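Local coordinates for ciona betagamma-crystallin (Ciona intestinalis, PDB 2BV2), which serves as a calcium-binding structural component of the neuroectodermal visual system, at residues A[29-34]-A[76-81]; A[22-27]-A[48-53]; A[2-7]-A[15-20]; A[44-49]-A[57-62]; A[9-14]-A[63-68]. One frame throughout, in Å; residues are numbered along the deposited sequence. Where two conformers were deposited one is given.

Contact 1: residues A[29-34]-A[76-81]. With CA (calcium ion), chain D; CA (calcium ion), chain C.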
# COMPACT_ATOMS: atom_id res chain seq x y z
N GLY A 29 8.47 1.05 9.28
CA GLY A 29 7.65 1.96 10.09
C GLY A 29 6.35 2.38 9.41
O GLY A 29 5.82 3.47 9.69
N PHE A 30 5.82 1.52 8.54
CA PHE A 30 4.66 1.84 7.72
C PHE A 30 3.49 0.88 7.92
O PHE A 30 2.59 0.78 7.10
CB PHE A 30 5.07 1.92 6.24
CG PHE A 30 5.09 3.31 5.70
CD1 PHE A 30 6.13 4.17 6.02
CD2 PHE A 30 4.07 3.77 4.87
CE1 PHE A 30 6.14 5.46 5.55
CE2 PHE A 30 4.08 5.07 4.41
CZ PHE A 30 5.12 5.91 4.74
N ASN A 31 3.51 0.17 9.03
CA ASN A 31 2.40 -0.70 9.37
C ASN A 31 1.24 0.11 9.91
O ASN A 31 1.40 0.94 10.81
CB ASN A 31 2.80 -1.75 10.42
CG ASN A 31 1.78 -2.84 10.55
OD1 ASN A 31 1.49 -3.54 9.57
ND2 ASN A 31 1.21 -3.01 11.74
N ASP A 32 0.06 -0.15 9.36
CA ASP A 32 -1.20 0.42 9.82
C ASP A 32 -1.23 1.94 9.85
O ASP A 32 -1.81 2.54 10.76
CB ASP A 32 -1.61 -0.17 11.17
CG ASP A 32 -1.92 -1.65 11.10
OD1 ASP A 32 -2.03 -2.19 9.98
OD2 ASP A 32 -2.09 -2.28 12.15
N ILE A 33 -0.61 2.56 8.84
CA ILE A 33 -0.74 4.01 8.66
C ILE A 33 -1.12 4.46 7.28
O ILE A 33 -1.38 5.64 7.11
CB ILE A 33 0.56 4.77 9.04
CG1 ILE A 33 1.71 4.43 8.09
CG2 ILE A 33 0.95 4.49 10.48
CD1 ILE A 33 2.92 5.33 8.32
N VAL A 34 -1.13 3.58 6.28
CA VAL A 34 -1.31 4.02 4.90
C VAL A 34 -2.75 4.48 4.62
O VAL A 34 -3.72 3.80 4.98
CB VAL A 34 -0.90 2.93 3.90
CG1 VAL A 34 -1.38 3.28 2.46
CG2 VAL A 34 0.60 2.72 3.92
N GLU A 76 -4.57 0.30 7.75
CA GLU A 76 -4.63 -1.16 7.86
C GLU A 76 -3.66 -1.95 7.00
O GLU A 76 -3.49 -3.15 7.21
CB GLU A 76 -6.05 -1.66 7.60
CG GLU A 76 -6.36 -3.01 8.21
CD GLU A 76 -6.04 -3.07 9.68
OE1 GLU A 76 -5.24 -3.96 10.10
OE2 GLU A 76 -6.57 -2.18 10.40
N LEU A 77 -3.00 -1.34 6.03
CA LEU A 77 -2.08 -2.13 5.21
C LEU A 77 -0.92 -2.60 6.06
O LEU A 77 -0.37 -1.84 6.85
CB LEU A 77 -1.59 -1.33 4.00
CG LEU A 77 -2.71 -1.07 2.98
CD1 LEU A 77 -2.17 -0.34 1.78
CD2 LEU A 77 -3.39 -2.36 2.54
N SER A 78 -0.56 -3.87 5.90
CA SER A 78 0.58 -4.44 6.63
C SER A 78 1.63 -5.13 5.77
O SER A 78 2.76 -5.34 6.24
CB SER A 78 0.06 -5.39 7.70
OG SER A 78 -0.74 -4.70 8.63
N SER A 79 1.27 -5.50 4.54
CA SER A 79 2.24 -6.09 3.61
C SER A 79 1.82 -5.82 2.17
O SER A 79 0.67 -5.51 1.92
CB SER A 79 2.39 -7.61 3.86
OG SER A 79 1.18 -8.31 3.61
N VAL A 80 2.79 -5.85 1.25
CA VAL A 80 2.57 -5.54 -0.17
C VAL A 80 3.39 -6.47 -1.05
O VAL A 80 4.55 -6.74 -0.75
CB VAL A 80 2.91 -4.04 -0.52
CG1 VAL A 80 2.32 -3.09 0.51
CG2 VAL A 80 4.40 -3.81 -0.65
N LYS A 81 2.78 -6.94 -2.14
CA LYS A 81 3.40 -7.96 -3.01
C LYS A 81 3.22 -7.59 -4.48
O LYS A 81 2.14 -7.21 -4.90
CB LYS A 81 2.77 -9.33 -2.74
CG LYS A 81 3.23 -10.45 -3.65
CD LYS A 81 2.61 -11.77 -3.25
CA CA D . -2.90 -4.35 9.19
CA CA C . -2.94 7.37 7.81
O HOH W 1 -0.03 0.98 6.54
O HOH W 2 -4.50 1.20 4.94
O HOH W 3 -4.90 7.88 8.97
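N31 holds CG anti to its backbone N (chi1 -167°) and chi2 of 59° turns OD1 to S78, whose OG stands beside its own backbone N; amide oxygen and hydroxyl meet at one of the two calcium sites of a betagamma-crystallin domain, where paired N/D-N/D-X-X-S/T-S motifs exchange an aspartate ligand. S78 OG gives its proton to N31 OD1 at 2.7 Å, somewhat tilted from the amide plane, and at the same time binds the calcium ion at 2.3 Å. An alanine in place of N31 would probably leave that hydroxyl proton without its acceptor. D32 OD1 lies 2.5 Å from the ion. E76, its chain bent at chi2, runs beside D32 and adds both its backbone O and OE1, the two carboxylate planes being 51° apart; the backbone O of D48 completes the set. The loops are also tied by backbone: D32 N donates to L77 O at 3.1 Å, and a water donates to F30 O and to L77 O while accepting from V34 N. A second water bridges V34 O and E76 N. I33 O binds the second calcium ion at 2.4 Å together with E7, S35 and D75. Away from the ions, V34 CG1 touches L77 CD1 at 3.8 Å.

Contact 2: residues A[22-27]-A[48-53]. With CA (calcium ion), chain D; ACT (acetate ion), chain E.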
# COMPACT_ATOMS: atom_id res chain seq x y z
N VAL A 22 7.14 -6.66 0.37
CA VAL A 22 7.48 -6.43 1.78
C VAL A 22 6.44 -7.15 2.61
O VAL A 22 5.28 -6.76 2.61
CB VAL A 22 7.45 -4.92 2.14
CG1 VAL A 22 7.65 -4.74 3.63
CG2 VAL A 22 8.53 -4.18 1.35
N SER A 23 6.87 -8.21 3.31
CA SER A 23 5.95 -9.05 4.08
C SER A 23 5.50 -8.41 5.38
O SER A 23 4.49 -8.82 5.96
CB SER A 23 6.62 -10.40 4.40
OG SER A 23 5.91 -11.11 5.41
N ASP A 24 6.25 -7.42 5.87
CA ASP A 24 5.93 -6.77 7.13
C ASP A 24 6.30 -5.30 7.07
O ASP A 24 7.46 -4.93 7.26
CB ASP A 24 6.67 -7.48 8.27
CG ASP A 24 6.46 -6.82 9.62
OD1 ASP A 24 5.56 -5.97 9.77
OD2 ASP A 24 7.22 -7.16 10.55
N LEU A 25 5.30 -4.45 6.83
CA LEU A 25 5.57 -3.00 6.70
C LEU A 25 6.18 -2.36 7.93
O LEU A 25 6.71 -1.27 7.82
CB LEU A 25 4.31 -2.24 6.27
CG LEU A 25 3.91 -2.39 4.80
CD1 LEU A 25 2.60 -1.74 4.61
CD2 LEU A 25 4.93 -1.78 3.83
N ASN A 26 6.10 -3.02 9.09
CA ASN A 26 6.79 -2.54 10.31
C ASN A 26 8.29 -2.33 10.13
O ASN A 26 8.89 -1.48 10.79
CB ASN A 26 6.59 -3.49 11.47
CG ASN A 26 5.22 -3.40 12.09
OD1 ASN A 26 4.83 -2.37 12.64
ND2 ASN A 26 4.48 -4.50 12.04
N VAL A 27 8.91 -3.12 9.26
CA VAL A 27 10.36 -3.01 9.03
C VAL A 27 10.73 -1.61 8.56
O VAL A 27 11.84 -1.14 8.80
CB VAL A 27 10.90 -4.08 8.06
CG1 VAL A 27 10.57 -5.49 8.55
CG2 VAL A 27 10.38 -3.85 6.66
N ASP A 48 -4.05 -6.38 4.32
CA ASP A 48 -4.25 -5.89 5.69
C ASP A 48 -3.59 -6.69 6.82
O ASP A 48 -3.50 -6.18 7.94
CB ASP A 48 -5.74 -5.72 5.99
CG ASP A 48 -6.37 -4.59 5.20
OD1 ASP A 48 -5.62 -3.81 4.56
OD2 ASP A 48 -7.61 -4.47 5.22
N ASP A 49 -3.13 -7.92 6.55
CA ASP A 49 -2.28 -8.64 7.49
C ASP A 49 -0.86 -8.71 6.95
O ASP A 49 -0.62 -8.46 5.76
CB ASP A 49 -2.78 -10.08 7.76
CG ASP A 49 -4.10 -10.13 8.52
OD1 ASP A 49 -4.60 -9.06 8.98
OD2 ASP A 49 -4.63 -11.27 8.66
N GLU A 50 0.07 -9.03 7.85
CA GLU A 50 1.45 -9.27 7.48
C GLU A 50 1.52 -10.59 6.71
O GLU A 50 0.61 -11.42 6.77
CB GLU A 50 2.34 -9.34 8.71
CG GLU A 50 2.36 -8.06 9.54
CD GLU A 50 3.25 -8.18 10.77
OE1 GLU A 50 3.09 -7.37 11.72
OE2 GLU A 50 4.10 -9.09 10.79
N GLY A 51 2.60 -10.77 5.96
CA GLY A 51 2.83 -12.02 5.26
C GLY A 51 1.93 -12.29 4.07
O GLY A 51 1.65 -13.45 3.77
N PHE A 52 1.50 -11.24 3.37
CA PHE A 52 0.69 -11.41 2.18
C PHE A 52 -0.55 -12.20 2.50
O PHE A 52 -0.86 -13.20 1.84
CB PHE A 52 1.50 -12.11 1.08
CG PHE A 52 2.90 -11.59 0.95
CD1 PHE A 52 3.98 -12.44 1.02
CD2 PHE A 52 3.12 -10.24 0.81
CE1 PHE A 52 5.26 -11.96 0.91
CE2 PHE A 52 4.41 -9.75 0.68
CZ PHE A 52 5.47 -10.60 0.75
N SER A 53 -1.27 -11.75 3.53
CA SER A 53 -2.42 -12.48 4.02
C SER A 53 -3.38 -11.47 4.59
O SER A 53 -3.05 -10.29 4.65
CB SER A 53 -2.00 -13.50 5.07
OG SER A 53 -1.60 -12.88 6.27
CA CA D . -2.90 -4.35 9.19
C ACT E . 10.04 -7.83 4.60
O ACT E . 9.72 -8.64 3.68
OXT ACT E . 9.18 -7.58 5.48
CH3 ACT E . 11.37 -7.14 4.62
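D24 OD1, facing the carboxylate of E50, is gripped twice by N26: the backbone N closes an Asx turn from above the carboxylate plane at 3.1 Å, and ND2 reaches the syn lone pair at 2.9 Å. The D24 carboxylate, held by these bonds, lies flat against that of E50, the planes stacked 11° apart with D24 OD1 only 3.4 Å from E50 OE1. Two like charges so close would probably favour proton uptake by one of them, although the N26 donors should offset part of the repulsion. The contact joins the loops after strands 15-18 and 44-47, one from each Greek key. A backbone hydrogen bond runs from G51 N to S23 O, 2.7 Å and nearly straight at 171°, on a carbonyl lone pair; G51 has a positive phi, which favours glycine. F52 brings CZ to within 3.7 Å of S23 CA. An acetate ion, probably from the crystallisation liquor, takes hydrogen bonds from D24 N and, at 2.9 Å to its O atom, from S23 N.

Contact 3: residues A[2-7]-A[15-20]. With CA (calcium ion), chain C.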
# COMPACT_ATOMS: atom_id res chain seq x y z
N LYS A 2 6.84 -0.32 -9.25
CA LYS A 2 7.12 0.71 -8.26
C LYS A 2 5.80 1.17 -7.67
O LYS A 2 4.89 1.56 -8.39
CB LYS A 2 7.84 1.88 -8.91
CG LYS A 2 8.17 3.06 -7.97
CD LYS A 2 8.85 4.19 -8.73
CE LYS A 2 10.18 3.76 -9.33
NZ LYS A 2 10.81 4.83 -10.15
N ILE A 3 5.73 1.14 -6.35
CA ILE A 3 4.54 1.60 -5.62
C ILE A 3 5.01 2.58 -4.56
O ILE A 3 6.08 2.41 -3.96
CB ILE A 3 3.77 0.43 -5.00
CG1 ILE A 3 2.40 0.88 -4.51
CG2 ILE A 3 4.57 -0.20 -3.86
CD1 ILE A 3 1.54 -0.28 -4.00
N ILE A 4 4.21 3.62 -4.34
CA ILE A 4 4.49 4.62 -3.30
C ILE A 4 3.31 4.67 -2.33
O ILE A 4 2.17 4.95 -2.73
CB ILE A 4 4.72 6.00 -3.90
CG1 ILE A 4 5.87 5.97 -4.91
CG2 ILE A 4 5.01 7.01 -2.81
CD1 ILE A 4 5.86 7.15 -5.86
N LEU A 5 3.61 4.41 -1.05
CA LEU A 5 2.62 4.38 0.01
C LEU A 5 2.69 5.69 0.76
O LEU A 5 3.79 6.17 1.03
CB LEU A 5 2.95 3.26 0.99
CG LEU A 5 3.14 1.84 0.42
CD1 LEU A 5 3.49 0.89 1.54
CD2 LEU A 5 1.94 1.32 -0.37
N PHE A 6 1.54 6.25 1.12
CA PHE A 6 1.46 7.54 1.79
C PHE A 6 0.73 7.44 3.10
O PHE A 6 -0.30 6.79 3.18
CB PHE A 6 0.71 8.57 0.92
CG PHE A 6 1.46 8.98 -0.31
CD1 PHE A 6 2.26 10.12 -0.31
CD2 PHE A 6 1.35 8.25 -1.47
CE1 PHE A 6 2.96 10.50 -1.46
CE2 PHE A 6 2.07 8.61 -2.62
CZ PHE A 6 2.85 9.72 -2.63
N GLU A 7 1.22 8.18 4.10
CA GLU A 7 0.63 8.21 5.43
C GLU A 7 -0.75 8.83 5.47
O GLU A 7 -1.64 8.35 6.19
CB GLU A 7 1.59 8.97 6.35
CG GLU A 7 1.10 9.24 7.77
CD GLU A 7 1.62 10.56 8.32
OE1 GLU A 7 2.33 11.26 7.58
OE2 GLU A 7 1.31 10.91 9.48
N LYS A 15 5.99 9.29 3.04
CA LYS A 15 5.85 8.36 1.94
C LYS A 15 6.93 7.30 1.95
O LYS A 15 8.02 7.53 2.48
CB LYS A 15 5.78 9.07 0.59
CG LYS A 15 6.97 9.89 0.22
CD LYS A 15 6.70 10.64 -1.08
CE LYS A 15 7.97 11.14 -1.73
NZ LYS A 15 7.67 12.00 -2.92
N LEU A 16 6.59 6.14 1.39
CA LEU A 16 7.50 5.00 1.27
C LEU A 16 7.38 4.48 -0.15
O LEU A 16 6.32 4.02 -0.55
CB LEU A 16 7.13 3.89 2.25
CG LEU A 16 8.00 2.64 2.21
CD1 LEU A 16 9.40 2.98 2.65
CD2 LEU A 16 7.44 1.53 3.06
N GLU A 17 8.49 4.56 -0.90
CA GLU A 17 8.53 3.99 -2.25
C GLU A 17 9.12 2.59 -2.18
O GLU A 17 10.16 2.39 -1.56
CB GLU A 17 9.39 4.84 -3.18
CG GLU A 17 9.37 4.36 -4.62
CD GLU A 17 10.28 5.15 -5.52
OE1 GLU A 17 10.17 6.40 -5.51
OE2 GLU A 17 11.09 4.52 -6.25
N LEU A 18 8.43 1.63 -2.81
CA LEU A 18 8.87 0.25 -2.85
C LEU A 18 8.96 -0.29 -4.28
O LEU A 18 8.14 0.04 -5.16
CB LEU A 18 7.93 -0.63 -2.03
CG LEU A 18 7.87 -0.32 -0.54
CD1 LEU A 18 6.62 -0.93 0.06
CD2 LEU A 18 9.12 -0.82 0.17
N GLU A 19 9.97 -1.12 -4.52
CA GLU A 19 10.13 -1.79 -5.80
C GLU A 19 10.23 -3.31 -5.63
O GLU A 19 10.57 -4.04 -6.57
CB GLU A 19 11.38 -1.25 -6.51
CG GLU A 19 11.28 0.23 -6.83
CD GLU A 19 12.58 0.81 -7.28
OE1 GLU A 19 13.54 0.81 -6.47
OE2 GLU A 19 12.64 1.30 -8.43
N THR A 20 9.91 -3.79 -4.43
CA THR A 20 10.01 -5.21 -4.11
C THR A 20 8.92 -5.49 -3.09
O THR A 20 8.39 -4.56 -2.50
CB THR A 20 11.40 -5.53 -3.50
OG1 THR A 20 12.42 -5.26 -4.47
CG2 THR A 20 11.53 -6.98 -3.07
CA CA C . -2.94 7.37 7.81
O HOH W 4 13.44 4.41 -8.05
O HOH W 3 -4.90 7.88 8.97
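K15, K2 and L5 are among the residues that bury the most surface in this contact, the antiparallel hairpin of strands 2-6 and 15-18 that opens the first Greek key. K2 reaches across to the neighbouring strand: CG is anti to the backbone N, and a bend at chi3 (-62°) turns CE toward the acidic pair E17 and E19. E17 OE2 is 3.3 Å from K2 CE but 3.9 Å from K2 NZ, so the salt bridge is long, and the aliphatic part of the lysine does most of the touching. A water donates to E17 OE2 and to E19 OE2, joining the two carboxylates, and accepts a weak bond from K2 NZ. At the other end, K15 sends CG between the backbone N and the carbonyl carbon (chi1 61°), and its extended chain then runs beside F6 in the same direction, K15 CD lying 3.8 Å from F6 CE1. L5 lies between these ends on the opposite face of the sheet, shared with I3, L16 and L18. Its backbone N and O pair with L16 O and N, both at 2.8 Å, as I3 pairs with L18. L5 CD1 meets L18 CD1 at 3.9 Å, in the interior also lined by L25 and V34. The strands run at 164° to each other. Next to F6, E7 O binds a calcium ion at 2.3 Å.

Contact 4: residues A[44-49]-A[57-62]. With CA (calcium ion), chain D.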
# COMPACT_ATOMS: atom_id res chain seq x y z
N TRP A 44 0.14 -4.57 -8.24
CA TRP A 44 0.48 -4.83 -6.83
C TRP A 44 -0.73 -5.34 -6.08
O TRP A 44 -1.84 -4.92 -6.36
CB TRP A 44 0.96 -3.53 -6.18
CG TRP A 44 2.30 -3.09 -6.71
CD1 TRP A 44 2.53 -2.40 -7.85
CD2 TRP A 44 3.57 -3.30 -6.10
NE1 TRP A 44 3.88 -2.19 -8.01
CE2 TRP A 44 4.54 -2.73 -6.94
CE3 TRP A 44 3.98 -3.93 -4.92
CZ2 TRP A 44 5.89 -2.75 -6.64
CZ3 TRP A 44 5.32 -3.96 -4.62
CH2 TRP A 44 6.27 -3.38 -5.48
N PHE A 45 -0.50 -6.27 -5.16
CA PHE A 45 -1.51 -6.64 -4.19
C PHE A 45 -1.09 -6.08 -2.84
O PHE A 45 0.04 -6.28 -2.40
CB PHE A 45 -1.64 -8.16 -4.09
CG PHE A 45 -2.28 -8.79 -5.30
CD1 PHE A 45 -3.65 -8.87 -5.42
CD2 PHE A 45 -1.49 -9.31 -6.32
CE1 PHE A 45 -4.24 -9.45 -6.53
CE2 PHE A 45 -2.08 -9.91 -7.44
CZ PHE A 45 -3.45 -9.97 -7.54
N VAL A 46 -2.01 -5.42 -2.16
CA VAL A 46 -1.73 -4.92 -0.84
C VAL A 46 -2.66 -5.64 0.13
O VAL A 46 -3.79 -5.93 -0.20
CB VAL A 46 -1.88 -3.38 -0.75
CG1 VAL A 46 -0.87 -2.71 -1.68
CG2 VAL A 46 -3.29 -2.93 -1.05
N PHE A 47 -2.15 -5.94 1.32
CA PHE A 47 -2.82 -6.81 2.27
C PHE A 47 -2.93 -6.15 3.64
O PHE A 47 -2.00 -5.49 4.08
CB PHE A 47 -2.00 -8.08 2.46
CG PHE A 47 -1.80 -8.87 1.20
CD1 PHE A 47 -2.60 -9.96 0.92
CD2 PHE A 47 -0.75 -8.58 0.34
CE1 PHE A 47 -2.40 -10.71 -0.22
CE2 PHE A 47 -0.54 -9.33 -0.80
CZ PHE A 47 -1.36 -10.39 -1.08
N ASP A 48 -4.05 -6.38 4.32
CA ASP A 48 -4.25 -5.89 5.69
C ASP A 48 -3.59 -6.69 6.82
O ASP A 48 -3.50 -6.18 7.94
CB ASP A 48 -5.74 -5.72 5.99
CG ASP A 48 -6.37 -4.59 5.20
OD1 ASP A 48 -5.62 -3.81 4.56
OD2 ASP A 48 -7.61 -4.47 5.22
N ASP A 49 -3.13 -7.92 6.55
CA ASP A 49 -2.28 -8.64 7.49
C ASP A 49 -0.86 -8.71 6.95
O ASP A 49 -0.62 -8.46 5.76
CB ASP A 49 -2.78 -10.08 7.76
CG ASP A 49 -4.10 -10.13 8.52
OD1 ASP A 49 -4.60 -9.06 8.98
OD2 ASP A 49 -4.63 -11.27 8.66
N TYR A 57 -6.09 -6.52 -1.87
CA TYR A 57 -6.59 -5.52 -2.81
C TYR A 57 -5.62 -5.41 -3.98
O TYR A 57 -4.41 -5.26 -3.77
CB TYR A 57 -6.74 -4.16 -2.14
CG TYR A 57 -7.47 -4.21 -0.82
CD1 TYR A 57 -8.85 -4.26 -0.77
CD2 TYR A 57 -6.77 -4.20 0.37
CE1 TYR A 57 -9.50 -4.31 0.43
CE2 TYR A 57 -7.43 -4.24 1.57
CZ TYR A 57 -8.79 -4.30 1.59
OH TYR A 57 -9.46 -4.35 2.78
N LYS A 58 -6.16 -5.49 -5.19
CA LYS A 58 -5.37 -5.41 -6.41
C LYS A 58 -5.33 -3.98 -6.94
O LYS A 58 -6.36 -3.31 -7.07
CB LYS A 58 -5.98 -6.31 -7.48
CG LYS A 58 -5.07 -6.56 -8.67
CD LYS A 58 -5.82 -7.41 -9.69
CE LYS A 58 -5.01 -7.64 -10.93
NZ LYS A 58 -5.85 -8.24 -11.98
N LEU A 59 -4.13 -3.54 -7.27
CA LEU A 59 -3.87 -2.16 -7.65
C LEU A 59 -3.04 -2.20 -8.90
O LEU A 59 -2.05 -2.92 -8.95
CB LEU A 59 -3.03 -1.46 -6.58
CG LEU A 59 -3.70 -0.79 -5.40
CD1 LEU A 59 -4.82 -1.58 -4.83
CD2 LEU A 59 -2.62 -0.50 -4.36
N THR A 60 -3.48 -1.46 -9.91
CA THR A 60 -2.74 -1.29 -11.16
C THR A 60 -2.29 0.16 -11.23
O THR A 60 -2.73 0.99 -10.41
CB THR A 60 -3.62 -1.65 -12.36
OG1 THR A 60 -4.79 -0.83 -12.37
CG2 THR A 60 -4.04 -3.11 -12.27
N PRO A 61 -1.39 0.48 -12.17
CA PRO A 61 -0.85 1.84 -12.28
C PRO A 61 -1.90 2.95 -12.23
O PRO A 61 -2.92 2.88 -12.92
CB PRO A 61 -0.12 1.81 -13.63
CG PRO A 61 0.36 0.40 -13.73
CD PRO A 61 -0.81 -0.40 -13.20
N GLY A 62 -1.64 3.96 -11.42
CA GLY A 62 -2.60 5.03 -11.18
C GLY A 62 -2.53 5.52 -9.74
O GLY A 62 -1.75 5.02 -8.94
CA CA D . -2.90 -4.35 9.19
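Y57, which has the most surface buried here, reaches along segment 44-49 from V46 to D48. Its CB rests 3.8 Å from V46 CG2; chi1 of -48° sets CG beside the backbone N, close to V46 O, and Y57 CD2 then passes V46 O at 3.5 Å. Farther out, CE2 meets D48 OD1, which sits at the ring's edge near its plane, and the OH at the tip donates to D48 OD2 at 3.1 Å, approaching from 41° above the carboxylate plane. W70 packs edge-to-face with the same ring. A phenylalanine in place of Y57 would probably leave D48 OD2 without its hydroxyl mate and that carboxylate freer to rotate. Behind the tyrosine the two strands form the first hairpin of the second Greek key, W44 pairing with L59 and V46 with Y57 through two backbone hydrogen bonds each, the strands running at 147° to each other. V46 CG1 meets L59 CD2 at 3.9 Å, nearly at a right angle, on the inward face where W44 also packs against I3. On the outer face the side chains of F45 and K58 cross obliquely, F45 CE1 lying 3.7 Å from K58 CG. The backbone O of D48 binds calcium at 2.3 Å while its carboxylate accepts from Y57. The tyrosine is thus placed as a second-shell residue, and its hydroxyl probably steadies the side chain of a ligand-bearing residue without touching the metal.

Contact 5: residues A[9-14]-A[63-68]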
# COMPACT_ATOMS: atom_id res chain seq x y z
N VAL A 9 -4.22 10.73 3.32
CA VAL A 9 -5.01 10.81 2.10
C VAL A 9 -4.47 11.88 1.15
O VAL A 9 -3.71 12.80 1.53
CB VAL A 9 -6.52 11.06 2.39
CG1 VAL A 9 -7.08 9.97 3.25
CG2 VAL A 9 -6.75 12.42 3.01
N GLU A 10 -4.86 11.75 -0.12
CA GLU A 10 -4.47 12.74 -1.14
C GLU A 10 -2.96 12.89 -1.26
O GLU A 10 -2.47 13.97 -1.58
CB GLU A 10 -5.17 14.09 -0.88
CG GLU A 10 -6.70 14.00 -0.94
CD GLU A 10 -7.26 13.80 -2.36
OE1 GLU A 10 -6.49 13.85 -3.34
OE2 GLU A 10 -8.49 13.62 -2.49
N PHE A 11 -2.24 11.80 -0.99
CA PHE A 11 -0.79 11.73 -1.21
C PHE A 11 0.01 12.71 -0.34
O PHE A 11 1.10 13.15 -0.69
CB PHE A 11 -0.48 11.87 -2.70
CG PHE A 11 -1.51 11.24 -3.56
CD1 PHE A 11 -2.40 12.02 -4.27
CD2 PHE A 11 -1.68 9.87 -3.55
CE1 PHE A 11 -3.40 11.43 -5.02
CE2 PHE A 11 -2.69 9.27 -4.27
CZ PHE A 11 -3.54 10.05 -5.03
N GLY A 12 -0.52 12.96 0.83
CA GLY A 12 0.16 13.76 1.84
C GLY A 12 0.93 12.93 2.86
O GLY A 12 0.87 11.69 2.90
N GLY A 13 1.67 13.64 3.70
CA GLY A 13 2.37 13.01 4.80
C GLY A 13 3.58 12.22 4.36
O GLY A 13 4.08 12.39 3.25
N LYS A 14 4.02 11.33 5.25
CA LYS A 14 5.21 10.50 5.00
C LYS A 14 4.96 9.52 3.84
O LYS A 14 3.86 8.99 3.66
CB LYS A 14 5.57 9.73 6.27
CG LYS A 14 6.96 9.17 6.31
CD LYS A 14 7.26 8.56 7.71
CE LYS A 14 8.72 8.13 7.87
NZ LYS A 14 9.00 7.47 9.19
N LYS A 63 -3.38 6.50 -9.45
CA LYS A 63 -3.44 7.11 -8.15
C LYS A 63 -4.70 6.69 -7.38
O LYS A 63 -5.79 6.57 -7.94
CB LYS A 63 -3.38 8.63 -8.29
CG LYS A 63 -2.12 9.14 -8.96
CD LYS A 63 -2.02 10.67 -8.96
CE LYS A 63 -0.70 11.16 -9.60
NZ LYS A 63 -0.57 12.66 -9.74
N TYR A 64 -4.50 6.48 -6.09
CA TYR A 64 -5.53 6.00 -5.17
C TYR A 64 -5.52 6.96 -3.98
O TYR A 64 -4.76 6.76 -3.01
CB TYR A 64 -5.19 4.57 -4.74
CG TYR A 64 -5.22 3.56 -5.87
CD1 TYR A 64 -4.10 3.35 -6.66
CD2 TYR A 64 -6.36 2.82 -6.12
CE1 TYR A 64 -4.12 2.42 -7.69
CE2 TYR A 64 -6.41 1.90 -7.14
CZ TYR A 64 -5.28 1.69 -7.93
OH TYR A 64 -5.34 0.75 -8.97
N PRO A 65 -6.34 8.03 -4.05
CA PRO A 65 -6.25 9.11 -3.07
C PRO A 65 -6.80 8.82 -1.67
O PRO A 65 -6.56 9.61 -0.75
CB PRO A 65 -7.05 10.24 -3.73
CG PRO A 65 -8.03 9.56 -4.61
CD PRO A 65 -7.35 8.31 -5.10
N ASN A 66 -7.54 7.73 -1.51
CA ASN A 66 -8.02 7.30 -0.18
C ASN A 66 -8.26 5.79 -0.19
O ASN A 66 -8.27 5.18 -1.26
CB ASN A 66 -9.27 8.08 0.20
CG ASN A 66 -10.30 8.04 -0.88
OD1 ASN A 66 -10.58 7.00 -1.42
ND2 ASN A 66 -10.86 9.21 -1.22
N PRO A 67 -8.41 5.18 1.00
CA PRO A 67 -8.54 3.72 1.00
C PRO A 67 -9.79 3.19 0.25
O PRO A 67 -9.74 2.12 -0.38
CB PRO A 67 -8.58 3.37 2.50
CG PRO A 67 -7.97 4.55 3.20
CD PRO A 67 -8.38 5.73 2.36
N GLY A 68 -10.88 3.95 0.27
CA GLY A 68 -12.07 3.60 -0.52
C GLY A 68 -11.77 3.40 -1.99
O GLY A 68 -12.42 2.57 -2.63
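F11 and P65 lie side by side and point the same way, while F11 crosses K63 at about a right angle. The far end of the phenylalanine does the touching: CZ sits 3.5 Å from P65 CA and 3.6 Å from K63 CB, and CE2 passes Y64 O at 3.5 Å. Y64 N lies at the ring's edge, in its plane. E10 slants across the proline; its bend at chi2 (-72°) brings CD to 3.8 Å from P65 CB. Next to it, E10 N donates to P65 O at 2.8 Å, almost straight (175°) and on a carbonyl lone pair, and V9 CB covers that same oxygen at 3.5 Å. I38 of strand 36-41 also touches F11, and S36 OG is hydrogen-bonded to F11 N. The loop 9-14 is thus folded down onto the end of strand 62-64, a strand of the second Greek key that forms an edge of the sheet otherwise built by the first. F6, F11 and G13 have the aromatic-X4-aromatic-X-Gly spacing of the folded hairpin characteristic of betagamma-crystallins.

From the N terminus, contact 3 closes the first hairpin, 2-7 with 15-20. The loop inside that hairpin, 9-14, reaches forward to edge strand 62-64 and the residues after it, so contact 5 crosses contact 3; it encloses contacts 2 and 4. Contact 2, about 19 Å from contact 5 between centres and on the opposite side of the chain's centre, joins loops of the two Greek keys. Contact 1 (29-34 with 76-81) crosses both contacts 2 and 5; it shares one calcium ion with contacts 2 and 4 and the other with contact 3. Contact 4, the second hairpin, begins where contact 2 ends, sharing D48 and D49, and is nested within contacts 1 and 5.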